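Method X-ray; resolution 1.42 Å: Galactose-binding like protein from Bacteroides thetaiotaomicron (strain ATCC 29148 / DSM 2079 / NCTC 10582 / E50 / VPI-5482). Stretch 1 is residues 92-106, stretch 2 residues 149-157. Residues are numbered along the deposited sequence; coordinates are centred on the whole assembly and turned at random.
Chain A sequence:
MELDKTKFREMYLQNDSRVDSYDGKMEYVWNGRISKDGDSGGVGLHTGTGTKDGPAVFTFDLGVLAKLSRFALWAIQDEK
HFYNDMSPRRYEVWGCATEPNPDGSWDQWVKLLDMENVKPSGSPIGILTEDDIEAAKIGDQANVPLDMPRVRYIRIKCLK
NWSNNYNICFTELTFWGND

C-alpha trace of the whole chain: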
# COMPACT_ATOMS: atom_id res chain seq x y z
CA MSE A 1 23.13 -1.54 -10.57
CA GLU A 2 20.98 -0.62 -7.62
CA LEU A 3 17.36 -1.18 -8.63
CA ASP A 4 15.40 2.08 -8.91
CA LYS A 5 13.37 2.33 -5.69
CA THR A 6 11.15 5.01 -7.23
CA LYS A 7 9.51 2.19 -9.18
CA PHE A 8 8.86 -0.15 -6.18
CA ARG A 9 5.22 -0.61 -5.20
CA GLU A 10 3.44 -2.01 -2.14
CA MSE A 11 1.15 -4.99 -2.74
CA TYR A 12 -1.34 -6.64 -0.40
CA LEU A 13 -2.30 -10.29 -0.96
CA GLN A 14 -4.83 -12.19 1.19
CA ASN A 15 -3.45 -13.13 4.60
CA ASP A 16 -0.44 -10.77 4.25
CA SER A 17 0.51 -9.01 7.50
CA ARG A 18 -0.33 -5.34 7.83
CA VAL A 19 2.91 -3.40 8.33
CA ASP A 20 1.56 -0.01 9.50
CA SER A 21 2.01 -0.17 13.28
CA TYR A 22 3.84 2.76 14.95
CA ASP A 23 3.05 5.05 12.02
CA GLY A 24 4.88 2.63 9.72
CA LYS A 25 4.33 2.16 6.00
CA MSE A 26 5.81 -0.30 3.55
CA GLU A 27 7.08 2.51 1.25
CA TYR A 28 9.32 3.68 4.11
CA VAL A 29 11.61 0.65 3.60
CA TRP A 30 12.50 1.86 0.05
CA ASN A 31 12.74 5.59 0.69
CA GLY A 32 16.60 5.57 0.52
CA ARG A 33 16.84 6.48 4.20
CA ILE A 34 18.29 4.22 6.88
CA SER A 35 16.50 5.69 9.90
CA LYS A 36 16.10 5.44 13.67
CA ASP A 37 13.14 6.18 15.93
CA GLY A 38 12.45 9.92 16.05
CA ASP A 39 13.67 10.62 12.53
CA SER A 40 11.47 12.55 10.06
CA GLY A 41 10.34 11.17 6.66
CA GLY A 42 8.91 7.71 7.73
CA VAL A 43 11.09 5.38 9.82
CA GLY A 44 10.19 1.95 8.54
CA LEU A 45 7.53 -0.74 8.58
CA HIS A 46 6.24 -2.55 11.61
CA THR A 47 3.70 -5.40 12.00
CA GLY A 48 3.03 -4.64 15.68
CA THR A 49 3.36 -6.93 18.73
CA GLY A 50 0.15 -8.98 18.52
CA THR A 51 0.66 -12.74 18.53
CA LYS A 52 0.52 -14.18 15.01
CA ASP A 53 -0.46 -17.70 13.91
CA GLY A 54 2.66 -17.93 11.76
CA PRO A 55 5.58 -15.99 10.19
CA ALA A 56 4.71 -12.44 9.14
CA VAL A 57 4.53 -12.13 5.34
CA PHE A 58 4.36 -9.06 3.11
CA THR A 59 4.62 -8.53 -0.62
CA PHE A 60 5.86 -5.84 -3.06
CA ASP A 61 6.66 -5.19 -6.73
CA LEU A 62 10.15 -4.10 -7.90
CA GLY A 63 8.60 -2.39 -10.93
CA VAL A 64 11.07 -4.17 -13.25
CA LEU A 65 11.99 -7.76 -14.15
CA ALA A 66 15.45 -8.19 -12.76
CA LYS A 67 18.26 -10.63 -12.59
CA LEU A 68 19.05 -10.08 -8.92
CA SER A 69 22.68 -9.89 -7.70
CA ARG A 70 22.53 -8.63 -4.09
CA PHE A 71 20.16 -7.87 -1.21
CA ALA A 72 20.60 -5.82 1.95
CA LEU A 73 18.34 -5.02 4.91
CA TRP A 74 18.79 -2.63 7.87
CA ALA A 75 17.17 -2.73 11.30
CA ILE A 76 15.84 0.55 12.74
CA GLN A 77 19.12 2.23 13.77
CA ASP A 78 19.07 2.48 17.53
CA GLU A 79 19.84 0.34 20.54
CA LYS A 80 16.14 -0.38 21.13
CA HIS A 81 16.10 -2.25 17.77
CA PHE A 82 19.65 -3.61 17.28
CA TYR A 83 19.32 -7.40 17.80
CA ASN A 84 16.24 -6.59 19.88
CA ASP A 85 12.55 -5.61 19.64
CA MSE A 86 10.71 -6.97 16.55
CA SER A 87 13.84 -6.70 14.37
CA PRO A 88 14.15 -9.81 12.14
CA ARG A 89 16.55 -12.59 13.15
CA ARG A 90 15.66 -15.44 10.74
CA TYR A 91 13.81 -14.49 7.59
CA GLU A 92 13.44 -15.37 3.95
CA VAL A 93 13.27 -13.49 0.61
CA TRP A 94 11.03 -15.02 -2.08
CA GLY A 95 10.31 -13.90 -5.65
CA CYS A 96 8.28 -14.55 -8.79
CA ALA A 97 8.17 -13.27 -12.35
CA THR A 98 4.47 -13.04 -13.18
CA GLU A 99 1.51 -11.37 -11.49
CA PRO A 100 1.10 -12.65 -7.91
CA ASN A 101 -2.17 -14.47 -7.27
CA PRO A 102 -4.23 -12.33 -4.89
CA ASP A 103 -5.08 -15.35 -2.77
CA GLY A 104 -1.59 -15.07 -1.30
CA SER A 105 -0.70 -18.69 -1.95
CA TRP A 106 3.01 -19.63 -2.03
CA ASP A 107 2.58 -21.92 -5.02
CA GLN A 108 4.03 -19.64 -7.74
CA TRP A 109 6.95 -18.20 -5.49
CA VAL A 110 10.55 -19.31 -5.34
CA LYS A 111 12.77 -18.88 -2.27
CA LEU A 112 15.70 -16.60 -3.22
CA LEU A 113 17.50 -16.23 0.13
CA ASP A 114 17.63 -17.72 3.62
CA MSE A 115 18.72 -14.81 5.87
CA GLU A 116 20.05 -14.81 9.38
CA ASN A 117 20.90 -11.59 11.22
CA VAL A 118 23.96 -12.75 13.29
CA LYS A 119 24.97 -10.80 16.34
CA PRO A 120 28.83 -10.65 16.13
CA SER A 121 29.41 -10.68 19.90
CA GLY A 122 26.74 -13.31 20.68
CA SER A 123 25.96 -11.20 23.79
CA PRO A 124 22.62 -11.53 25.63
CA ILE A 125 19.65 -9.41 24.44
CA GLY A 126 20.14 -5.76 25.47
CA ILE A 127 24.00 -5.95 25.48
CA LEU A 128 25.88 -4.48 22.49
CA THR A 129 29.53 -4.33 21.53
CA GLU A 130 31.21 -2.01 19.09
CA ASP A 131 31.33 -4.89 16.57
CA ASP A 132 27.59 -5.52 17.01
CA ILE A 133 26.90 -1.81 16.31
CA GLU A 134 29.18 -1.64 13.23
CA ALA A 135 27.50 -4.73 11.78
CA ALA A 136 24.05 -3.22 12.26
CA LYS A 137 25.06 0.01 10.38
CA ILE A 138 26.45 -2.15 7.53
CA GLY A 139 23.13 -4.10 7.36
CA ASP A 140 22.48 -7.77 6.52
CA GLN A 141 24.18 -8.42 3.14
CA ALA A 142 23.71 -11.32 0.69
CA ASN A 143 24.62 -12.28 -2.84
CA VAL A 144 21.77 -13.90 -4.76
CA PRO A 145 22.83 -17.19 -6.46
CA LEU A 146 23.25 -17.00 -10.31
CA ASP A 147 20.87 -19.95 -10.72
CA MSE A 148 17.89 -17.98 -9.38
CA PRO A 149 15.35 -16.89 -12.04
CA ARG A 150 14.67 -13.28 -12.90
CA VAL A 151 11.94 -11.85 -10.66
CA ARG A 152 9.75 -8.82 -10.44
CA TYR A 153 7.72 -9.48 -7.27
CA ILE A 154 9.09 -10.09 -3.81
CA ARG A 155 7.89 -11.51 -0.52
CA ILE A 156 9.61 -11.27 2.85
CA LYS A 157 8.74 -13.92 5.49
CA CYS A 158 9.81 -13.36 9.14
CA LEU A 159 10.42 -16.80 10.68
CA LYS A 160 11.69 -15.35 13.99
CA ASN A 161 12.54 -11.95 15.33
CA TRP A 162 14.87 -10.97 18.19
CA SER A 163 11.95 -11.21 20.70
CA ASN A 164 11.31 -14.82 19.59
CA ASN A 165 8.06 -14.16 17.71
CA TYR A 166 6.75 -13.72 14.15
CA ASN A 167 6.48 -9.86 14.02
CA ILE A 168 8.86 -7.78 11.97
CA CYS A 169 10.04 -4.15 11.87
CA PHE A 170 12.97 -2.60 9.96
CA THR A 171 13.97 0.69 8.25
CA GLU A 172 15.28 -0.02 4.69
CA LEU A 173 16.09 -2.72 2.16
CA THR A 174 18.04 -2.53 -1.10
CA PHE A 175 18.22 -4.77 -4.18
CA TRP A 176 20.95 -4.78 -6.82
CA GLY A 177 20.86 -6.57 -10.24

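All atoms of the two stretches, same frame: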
# COMPACT_ATOMS: atom_id res chain seq x y z
N GLU A 92 13.21 -14.85 5.29
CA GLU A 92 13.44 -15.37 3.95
C GLU A 92 13.01 -14.34 2.91
O GLU A 92 12.06 -13.57 3.15
CB GLU A 92 12.64 -16.64 3.67
CG GLU A 92 13.06 -17.80 4.56
CD GLU A 92 12.11 -18.98 4.54
OE1 GLU A 92 11.00 -18.88 3.98
OE2 GLU A 92 12.56 -20.01 4.98
N VAL A 93 13.69 -14.32 1.75
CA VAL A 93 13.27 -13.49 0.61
C VAL A 93 12.82 -14.41 -0.49
O VAL A 93 13.59 -15.31 -0.86
CB VAL A 93 14.41 -12.54 0.13
CG1 VAL A 93 13.91 -11.58 -0.94
CG2 VAL A 93 15.01 -11.82 1.32
N TRP A 94 11.63 -14.17 -1.05
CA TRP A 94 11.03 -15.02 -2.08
C TRP A 94 10.69 -14.12 -3.27
O TRP A 94 10.50 -12.89 -3.14
CB TRP A 94 9.72 -15.73 -1.63
CG TRP A 94 9.88 -16.72 -0.54
CD1 TRP A 94 10.38 -16.51 0.74
CD2 TRP A 94 9.60 -18.12 -0.64
NE1 TRP A 94 10.25 -17.71 1.50
CE2 TRP A 94 9.82 -18.70 0.64
CE3 TRP A 94 9.22 -18.92 -1.73
CZ2 TRP A 94 9.62 -20.09 0.83
CZ3 TRP A 94 8.95 -20.28 -1.52
CH2 TRP A 94 9.15 -20.84 -0.25
N GLY A 95 10.62 -14.69 -4.49
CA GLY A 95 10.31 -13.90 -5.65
C GLY A 95 9.52 -14.68 -6.70
O GLY A 95 9.35 -15.94 -6.60
N CYS A 96 8.86 -13.93 -7.60
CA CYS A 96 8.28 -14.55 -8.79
C CYS A 96 8.33 -13.55 -9.93
O CYS A 96 8.62 -12.39 -9.75
CB CYS A 96 6.88 -15.12 -8.57
SG CYS A 96 5.63 -13.87 -8.11
N ALA A 97 8.04 -14.04 -11.15
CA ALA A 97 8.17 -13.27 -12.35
C ALA A 97 6.85 -12.78 -12.91
O ALA A 97 6.89 -11.88 -13.76
CB ALA A 97 8.90 -14.02 -13.47
N THR A 98 5.75 -13.45 -12.57
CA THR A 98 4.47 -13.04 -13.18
C THR A 98 3.49 -12.64 -12.05
O THR A 98 3.71 -12.92 -10.86
CB THR A 98 3.87 -14.15 -14.06
OG1 THR A 98 3.41 -15.28 -13.33
CG2 THR A 98 4.77 -14.60 -15.21
N GLU A 99 2.38 -11.98 -12.46
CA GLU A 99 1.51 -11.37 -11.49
C GLU A 99 1.21 -12.29 -10.32
O GLU A 99 0.67 -13.42 -10.50
CB GLU A 99 0.17 -11.09 -12.18
CG GLU A 99 -0.71 -10.16 -11.37
CD GLU A 99 -0.10 -8.75 -11.18
OE1 GLU A 99 0.24 -8.12 -12.20
OE2 GLU A 99 0.02 -8.33 -10.03
N PRO A 100 1.48 -11.86 -9.08
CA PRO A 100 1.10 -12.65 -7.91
C PRO A 100 -0.39 -12.95 -7.79
O PRO A 100 -1.26 -12.02 -7.99
CB PRO A 100 1.55 -11.85 -6.68
CG PRO A 100 2.73 -11.08 -7.30
CD PRO A 100 2.28 -10.67 -8.71
N ASN A 101 -0.76 -14.19 -7.46
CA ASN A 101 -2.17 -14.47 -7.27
C ASN A 101 -2.59 -13.73 -6.04
O ASN A 101 -1.97 -13.82 -4.98
CB ASN A 101 -2.39 -15.97 -7.08
CG ASN A 101 -3.88 -16.28 -7.19
OD1 ASN A 101 -4.65 -15.85 -6.34
ND2 ASN A 101 -4.32 -17.21 -8.04
N PRO A 102 -3.75 -13.01 -6.09
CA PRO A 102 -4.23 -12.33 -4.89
C PRO A 102 -4.71 -13.12 -3.72
O PRO A 102 -4.87 -12.57 -2.61
CB PRO A 102 -5.48 -11.58 -5.28
CG PRO A 102 -5.54 -11.66 -6.72
CD PRO A 102 -4.55 -12.69 -7.26
N ASP A 103 -4.74 -14.48 -3.88
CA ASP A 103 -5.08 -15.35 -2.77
C ASP A 103 -3.89 -15.56 -1.86
O ASP A 103 -4.08 -16.08 -0.78
CB ASP A 103 -5.57 -16.70 -3.28
CG ASP A 103 -4.58 -17.61 -4.01
OD1 ASP A 103 -3.40 -17.37 -3.96
OD2 ASP A 103 -5.07 -18.58 -4.65
N GLY A 104 -2.72 -14.98 -2.21
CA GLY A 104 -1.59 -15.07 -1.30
C GLY A 104 -0.89 -16.42 -1.17
O GLY A 104 0.04 -16.59 -0.33
N SER A 105 -1.32 -17.38 -2.01
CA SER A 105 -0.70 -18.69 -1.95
C SER A 105 0.80 -18.59 -2.30
O SER A 105 1.26 -17.80 -3.13
CB SER A 105 -1.39 -19.68 -2.89
OG SER A 105 -0.65 -20.94 -2.91
N TRP A 106 1.57 -19.53 -1.73
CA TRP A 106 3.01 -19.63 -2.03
C TRP A 106 3.32 -20.37 -3.35
O TRP A 106 4.48 -20.47 -3.78
CB TRP A 106 3.73 -20.27 -0.85
CG TRP A 106 3.82 -19.40 0.35
CD1 TRP A 106 3.02 -19.39 1.47
CD2 TRP A 106 4.70 -18.28 0.49
NE1 TRP A 106 3.42 -18.38 2.34
CE2 TRP A 106 4.47 -17.73 1.77
CE3 TRP A 106 5.76 -17.83 -0.28
CZ2 TRP A 106 5.22 -16.66 2.25
CZ3 TRP A 106 6.51 -16.77 0.22
CH2 TRP A 106 6.25 -16.22 1.46
N PRO A 149 15.97 -17.51 -10.87
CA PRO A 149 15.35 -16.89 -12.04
C PRO A 149 15.26 -15.39 -11.84
O PRO A 149 15.30 -14.84 -10.71
CB PRO A 149 13.90 -17.39 -12.04
CG PRO A 149 13.65 -17.80 -10.56
CD PRO A 149 15.00 -18.21 -10.00
N ARG A 150 15.06 -14.68 -12.97
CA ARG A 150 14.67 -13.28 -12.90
C ARG A 150 13.33 -13.14 -12.21
O ARG A 150 12.44 -14.00 -12.35
CB ARG A 150 14.59 -12.60 -14.27
CG ARG A 150 15.92 -12.56 -15.00
CD ARG A 150 16.01 -11.46 -16.04
NE ARG A 150 15.14 -11.76 -17.13
CZ ARG A 150 14.90 -10.89 -18.13
NH1 ARG A 150 15.40 -9.66 -18.16
NH2 ARG A 150 14.09 -11.24 -19.10
N VAL A 151 13.20 -12.08 -11.39
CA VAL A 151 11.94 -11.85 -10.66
C VAL A 151 11.58 -10.39 -10.64
O VAL A 151 12.41 -9.55 -10.92
CB VAL A 151 12.06 -12.31 -9.17
CG1 VAL A 151 12.19 -13.84 -9.05
CG2 VAL A 151 13.28 -11.68 -8.40
N ARG A 152 10.24 -10.15 -10.60
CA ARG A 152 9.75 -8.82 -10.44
C ARG A 152 9.02 -8.59 -9.12
O ARG A 152 9.05 -7.46 -8.64
CB ARG A 152 8.74 -8.56 -11.58
CG ARG A 152 8.03 -7.22 -11.45
CD ARG A 152 7.26 -6.80 -12.69
NE ARG A 152 6.53 -5.58 -12.33
CZ ARG A 152 5.82 -4.92 -13.21
NH1 ARG A 152 5.83 -5.31 -14.48
NH2 ARG A 152 5.14 -3.84 -12.86
N TYR A 153 8.52 -9.62 -8.49
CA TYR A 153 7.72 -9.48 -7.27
C TYR A 153 8.45 -10.17 -6.14
O TYR A 153 9.12 -11.17 -6.40
CB TYR A 153 6.35 -10.13 -7.49
CG TYR A 153 5.69 -9.54 -8.70
CD1 TYR A 153 5.09 -8.27 -8.71
CD2 TYR A 153 5.70 -10.26 -9.90
CE1 TYR A 153 4.47 -7.79 -9.86
CE2 TYR A 153 5.14 -9.76 -11.07
CZ TYR A 153 4.55 -8.50 -11.06
OH TYR A 153 3.99 -8.00 -12.22
N ILE A 154 8.32 -9.60 -4.96
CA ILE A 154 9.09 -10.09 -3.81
C ILE A 154 8.18 -10.33 -2.63
O ILE A 154 7.21 -9.59 -2.42
CB ILE A 154 10.16 -9.06 -3.41
CG1 ILE A 154 11.18 -8.86 -4.55
CG2 ILE A 154 10.91 -9.48 -2.14
CD1 ILE A 154 12.09 -10.01 -4.85
N ARG A 155 8.48 -11.35 -1.83
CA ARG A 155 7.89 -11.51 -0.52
C ARG A 155 9.01 -11.60 0.52
O ARG A 155 10.07 -12.24 0.29
CB ARG A 155 6.96 -12.72 -0.39
CG ARG A 155 5.62 -12.43 -1.00
CD ARG A 155 4.82 -13.73 -1.05
NE ARG A 155 3.48 -13.30 -0.55
CZ ARG A 155 2.52 -14.18 -0.30
NH1 ARG A 155 2.70 -15.48 -0.54
NH2 ARG A 155 1.37 -13.81 0.25
N ILE A 156 8.74 -11.03 1.69
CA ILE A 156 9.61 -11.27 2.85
C ILE A 156 8.79 -11.99 3.92
O ILE A 156 7.64 -11.65 4.18
CB ILE A 156 10.25 -9.97 3.34
CG1 ILE A 156 11.31 -9.54 2.29
CG2 ILE A 156 10.90 -10.12 4.73
CD1 ILE A 156 11.96 -8.20 2.54
N LYS A 157 9.35 -13.12 4.42
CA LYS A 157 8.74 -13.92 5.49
C LYS A 157 9.63 -13.85 6.74
O LYS A 157 10.81 -14.19 6.67
CB LYS A 157 8.57 -15.35 4.97
CG LYS A 157 7.95 -16.34 5.96
CD LYS A 157 8.04 -17.84 5.43
CE LYS A 157 7.14 -18.71 6.29
NZ LYS A 157 7.11 -20.13 5.85
O HOH W 1 9.51 -20.90 4.67
O HOH W 2 2.15 -6.28 -12.76

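Residues 92-96 and the strand that includes 153-157 pair as antiparallel neighbours, and the two stretches together bury 890 Å². The pairing is regular. Glu92 faces Lys157, Trp94 faces Arg155 and Cys96 faces Tyr153, each as a hydrogen-bonded pair with both backbone groups used. Glu92 N donates to Lys157 O (2.8 Å) and Lys157 N to Glu92 O (3.0 Å). Trp94 N donates to Arg155 O (2.8 Å) and Arg155 N to Trp94 O (2.9 Å). Cys96 N donates to Tyr153 O (3.0 Å) and Tyr153 N to Cys96 O (3.0 Å). Cys96 O accepts a second bond, from Arg152 N (2.9 Å), where the chain turns a corner.

Val93, Ile154 and Ile156 share one face. Val93 CG1 lies 3.9 Å from Ile154 CG2, and these buried branched side chains leave no polar group to satisfy. Gly95 also lies in this row. A CB there would come within 2.9 Å of Val151 CG1, so the absence of a side chain makes room for the valine.

The other face carries the polar and aromatic side chains. Arg155 is the most covered residue, and its guanidinium is well satisfied. NH1 and NH2 of Arg155 both donate to Gly104 O, at 2.9 and 3.1 Å; NE and NH2 also bond elsewhere in the structure. The Arg155 guanidinium lies over the six-membered ring of Trp106, with CZ 4.5 Å from the centroid, a cation-pi contact. Gly104 has a positive phi, which suits glycine. It ends a type I turn begun at Asn101, closed by Gly104 N donating to Asn101 O (3.1 Å). Asp103 OD1 then accepts from Ser105 N (2.9 Å).

Tyr153 is buried under the loop that follows the strand. Pro100 CD sits over its ring, 3.5 Å from the Tyr153 centroid, a CH-pi contact; the apolar CH2 groups of proline suit this packing. Cys96 SG is 3.9 Å from Tyr153 CB. The hydroxyl is served by water 2, with Tyr153 OH 2.6 Å from the water oxygen. That water donates to Glu99 OE1 (2.7 Å from its O), linking the two side chains.

At the other end, Glu92 OE1 accepts from Trp94 NE1 (2.8 Å), which satisfies the indole within its own strand. Glu92 OE1 also accepts from water 1 (2.6 Å to its O), and Lys157 NZ donates to the same water oxygen (2.8 Å). Glu92 OE1 and Lys157 NZ are 4.5 Å apart, beyond a salt bridge, so water bridges the opposite charges. The extended Lys157 chain still packs along the carboxylate, with CD 3.5 Å from Glu92 OE1.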